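Local coordinates for short-chain dehydrogenase/reductase SDR (Vibrio parahaemolyticus, PDB 3GUY), which catalyses oxidation or reduction as a short-chain dehydrogenase/reductase, probably with NAD(H) or NADP(H), on a substrate that the structure alone does not show, at the interface of chains A and B and the interface of chains A and C. Sequence-based numbering; all coordinates share one arbitrary frame. Chains: chain A/B/C, Short-chain dehydrogenase/reductase SDR.

Contact 1: the interface of chains A and B. Residues chain A 88, 141-142, 145; chain B 153, 156-157, 160.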
# COMPACT_ATOMS: atom_id res chain seq x y z
N LEU A 88 17.51 15.51 3.50
CA LEU A 88 18.51 14.52 3.08
C LEU A 88 19.87 15.17 2.83
O LEU A 88 20.90 14.60 3.23
CB LEU A 88 18.03 13.71 1.86
CG LEU A 88 18.98 12.64 1.33
CD1 LEU A 88 19.39 11.61 2.41
CD2 LEU A 88 18.35 11.95 0.07
N SER A 141 13.70 10.81 5.53
CA SER A 141 13.79 9.98 4.32
C SER A 141 14.56 8.70 4.58
O SER A 141 14.12 7.65 4.10
CB SER A 141 14.38 10.75 3.14
OG SER A 141 15.72 11.07 3.34
N THR A 142 15.66 8.80 5.32
CA THR A 142 16.51 7.61 5.62
C THR A 142 15.95 6.75 6.72
O THR A 142 16.19 5.51 6.73
CB THR A 142 17.97 7.96 5.91
OG1 THR A 142 18.02 8.92 6.97
CG2 THR A 142 18.71 8.47 4.62
N ALA A 145 13.32 5.01 5.06
CA ALA A 145 13.98 3.98 4.25
C ALA A 145 14.22 2.69 5.03
O ALA A 145 13.90 1.60 4.56
CB ALA A 145 15.27 4.50 3.63
N LEU B 153 12.65 5.97 0.75
CA LEU B 153 13.58 7.10 0.57
C LEU B 153 13.00 8.09 -0.46
O LEU B 153 12.85 9.27 -0.14
CB LEU B 153 14.95 6.63 0.12
CG LEU B 153 15.97 7.68 -0.19
CD1 LEU B 153 16.50 8.32 1.13
CD2 LEU B 153 17.15 7.05 -1.02
N SER B 156 9.73 9.97 0.40
CA SER B 156 10.06 10.95 1.40
C SER B 156 10.74 12.15 0.80
O SER B 156 10.29 13.27 1.04
CB SER B 156 10.94 10.37 2.50
OG SER B 156 10.24 9.39 3.26
N VAL B 157 11.80 11.94 -0.01
CA VAL B 157 12.49 13.06 -0.64
C VAL B 157 11.52 13.83 -1.60
O VAL B 157 11.57 15.09 -1.69
CB VAL B 157 13.76 12.58 -1.36
CG1 VAL B 157 14.47 13.72 -2.10
CG2 VAL B 157 14.75 11.95 -0.33
N GLU B 160 9.96 16.47 0.33
CA GLU B 160 10.97 17.53 0.56
C GLU B 160 11.24 18.43 -0.68
O GLU B 160 11.68 19.58 -0.56
CB GLU B 160 12.31 16.91 0.99
CG GLU B 160 12.26 16.13 2.31
CD GLU B 160 13.60 15.53 2.78
OE1 GLU B 160 14.67 15.78 2.15
OE2 GLU B 160 13.57 14.78 3.82

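Contact 2: the interface of chains A and C. Residues chain A 202, 206, 220; chain C 206, 209, 213-215.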
# COMPACT_ATOMS: atom_id res chain seq x y z
N MET A 202 0.28 -0.07 25.81
CA MET A 202 -0.72 -0.35 24.77
C MET A 202 -0.30 -1.58 23.93
O MET A 202 -1.08 -2.47 23.66
CB MET A 202 -0.85 0.90 23.88
CG MET A 202 -2.18 1.03 23.20
SD MET A 202 -3.60 1.04 24.32
CE MET A 202 -4.20 -0.62 24.15
N ALA A 206 -2.35 -4.99 23.84
CA ALA A 206 -3.14 -5.37 22.63
C ALA A 206 -2.76 -6.75 22.06
O ALA A 206 -3.62 -7.50 21.54
CB ALA A 206 -3.04 -4.27 21.55
N VAL A 220 -0.05 1.89 16.96
CA VAL A 220 -0.26 2.63 18.20
C VAL A 220 0.16 4.08 18.03
O VAL A 220 1.26 4.38 17.51
CB VAL A 220 0.51 1.97 19.37
CG1 VAL A 220 0.28 2.70 20.67
CG2 VAL A 220 0.05 0.50 19.52
N ALA C 206 -7.77 -4.96 22.85
CA ALA C 206 -6.96 -3.88 22.23
C ALA C 206 -7.59 -2.48 22.29
O ALA C 206 -6.90 -1.45 22.48
CB ALA C 206 -6.66 -4.25 20.79
N ASN C 209 -8.18 1.00 25.99
CA ASN C 209 -6.95 1.74 26.23
C ASN C 209 -7.03 2.48 27.58
O ASN C 209 -7.93 3.30 27.79
CB ASN C 209 -6.54 2.63 25.01
CG ASN C 209 -7.00 4.07 25.11
OD1 ASN C 209 -8.14 4.39 24.77
ND2 ASN C 209 -6.10 4.96 25.53
N GLY C 213 -1.55 6.23 25.10
CA GLY C 213 -1.47 5.63 23.75
C GLY C 213 -2.80 4.95 23.45
O GLY C 213 -3.49 4.51 24.39
N TYR C 214 -3.19 4.87 22.17
CA TYR C 214 -4.34 4.04 21.79
C TYR C 214 -4.02 3.22 20.52
O TYR C 214 -3.08 3.53 19.79
CB TYR C 214 -5.62 4.87 21.60
CG TYR C 214 -5.62 5.65 20.32
CD1 TYR C 214 -6.44 5.28 19.25
CD2 TYR C 214 -4.78 6.73 20.16
CE1 TYR C 214 -6.41 5.96 18.06
CE2 TYR C 214 -4.78 7.43 18.98
CZ TYR C 214 -5.59 7.05 17.94
OH TYR C 214 -5.56 7.75 16.78
N VAL C 215 -4.78 2.14 20.31
CA VAL C 215 -4.59 1.28 19.13
C VAL C 215 -5.46 1.91 18.04
O VAL C 215 -6.70 1.85 18.14
CB VAL C 215 -5.05 -0.13 19.38
CG1 VAL C 215 -5.16 -0.91 18.02
CG2 VAL C 215 -4.10 -0.82 20.44

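Contact 1: the interface of chains A and B
A:Ser141 and B:Ser156 meet where two copies of helix 141-160 pack antiparallel. This is the long helix that carries the catalytic Tyr-X-X-X-Lys motif of short-chain dehydrogenases. The motif starts just after A:Thr142, and A:Ala145 lies within it. Helix pairs of this kind usually build the family's four-helix dimer interface.

The first turn of the chain A helix rests on the second half of the chain B helix. The backbones come close at the serines: A:Ser141 CA lies 3.4 Å from B:Ser156 CB. The small serines probably permit this approach. A:Ser141 CB also touches B:Val157 CG2 at 3.7 Å. Its hydroxyl OG sits between the backbone N and the carbonyl carbon (chi1 67°). This puts A:Ser141 OG 3.6 Å from the B:Leu153 methyl CD1.

B:Leu153 reaches across the first turn of the chain A helix. B:Leu153 CB faces A:Ala145 CB at 4.1 Å. The side chains of B:Leu153 and A:Thr142 lie side by side and point the same way.

A:Leu88 comes from the short 3-10 helix 88-90 and adds a second layer. The A:Leu88 and B:Val157 side chains cross obliquely, and A:Leu88 CD2 lies 3.6 Å from B:Val157 CG2. B:Val157 CG2 is therefore shared between A:Leu88 and A:Ser141.

A polar link lies at the backbone of A:Leu88. A:Leu88 N donates a hydrogen bond to the B:Glu160 carboxylate oxygen OE1 at 3.2 Å. The bond is nearly straight, 171° at the hydrogen. It meets OE1 on the syn side, 19° out of the carboxylate plane. The extended chain of B:Glu160 beyond CG carries the carboxylate across to this N-H at the start of the 3-10 helix.

Contact 2: the interface of chains A and C
A:Met202 reaches from helix 196-206 to the loop before strand 214-222 of chain C and the start of that strand. In short-chain dehydrogenases the last helix and last strand of the Rossmann fold commonly form such a tetramer interface.

The methionine chain bends at chi2 and chi3 and lays its end against several chain C groups. The sulfur A:Met202 SD lies 3.4 Å from C:Asn209 CB, and the two side chains meet at a slant. A:Met202 SD is also 3.5 Å from the backbone carbonyl O of C:Gly213. The terminal methyl A:Met202 CE lies 3.3 Å from the carbonyl C:Ala206 O and 3.7 Å from C:Val215 CG2. A:Met202 and C:Val215 cross at about a right angle.

C:Val215 turns one methyl into the centre of the patch. CG2 lies beside its backbone N, opposite the carbonyl carbon, while CG1 is anti to N (chi1 166°). C:Val215 CG2 also lies 3.8 Å from A:Ala206 CB.

The CB methyls of A:Ala206 and C:Ala206 flank each other at 3.7 Å, where the two-fold brings the two copies of the helix end together. Both positions are engineered and are serine in the natural protein.

Further out, A:Val220 and C:Val215 form an antiparallel beta bridge, which probably helps set the register of the two strands. A:Val220 CG1 packs against the backbone carbonyl O of C:Tyr214 at 3.6 Å.

The two groups that meet the sulfur are tied to each other: the side-chain amide C:Asn209 ND2 makes a weak hydrogen bond of 2.9 Å to C:Gly213 O, with 123° at the hydrogen. It may help hold the loop ahead of strand 214-222 in place.

Contact 1 and contact 2 share no residue, and the centres of their C-alpha atoms lie about 28 Å apart. Chain A takes part in each through separate elements: helix 141-160 and the short 3-10 helix 88-90 in contact 1, helix 196-206 and strand 213-221 in contact 2. Each interface is two-fold symmetric, so its contacts recur with the chains exchanged. One subunit can thus hold two different neighbours at once. Together the interfaces fit the deposited assembly of four copies, a tetramer common in this family. Contact 1 is formed largely by the helix that carries the catalytic motif, so assembly may steady the active site.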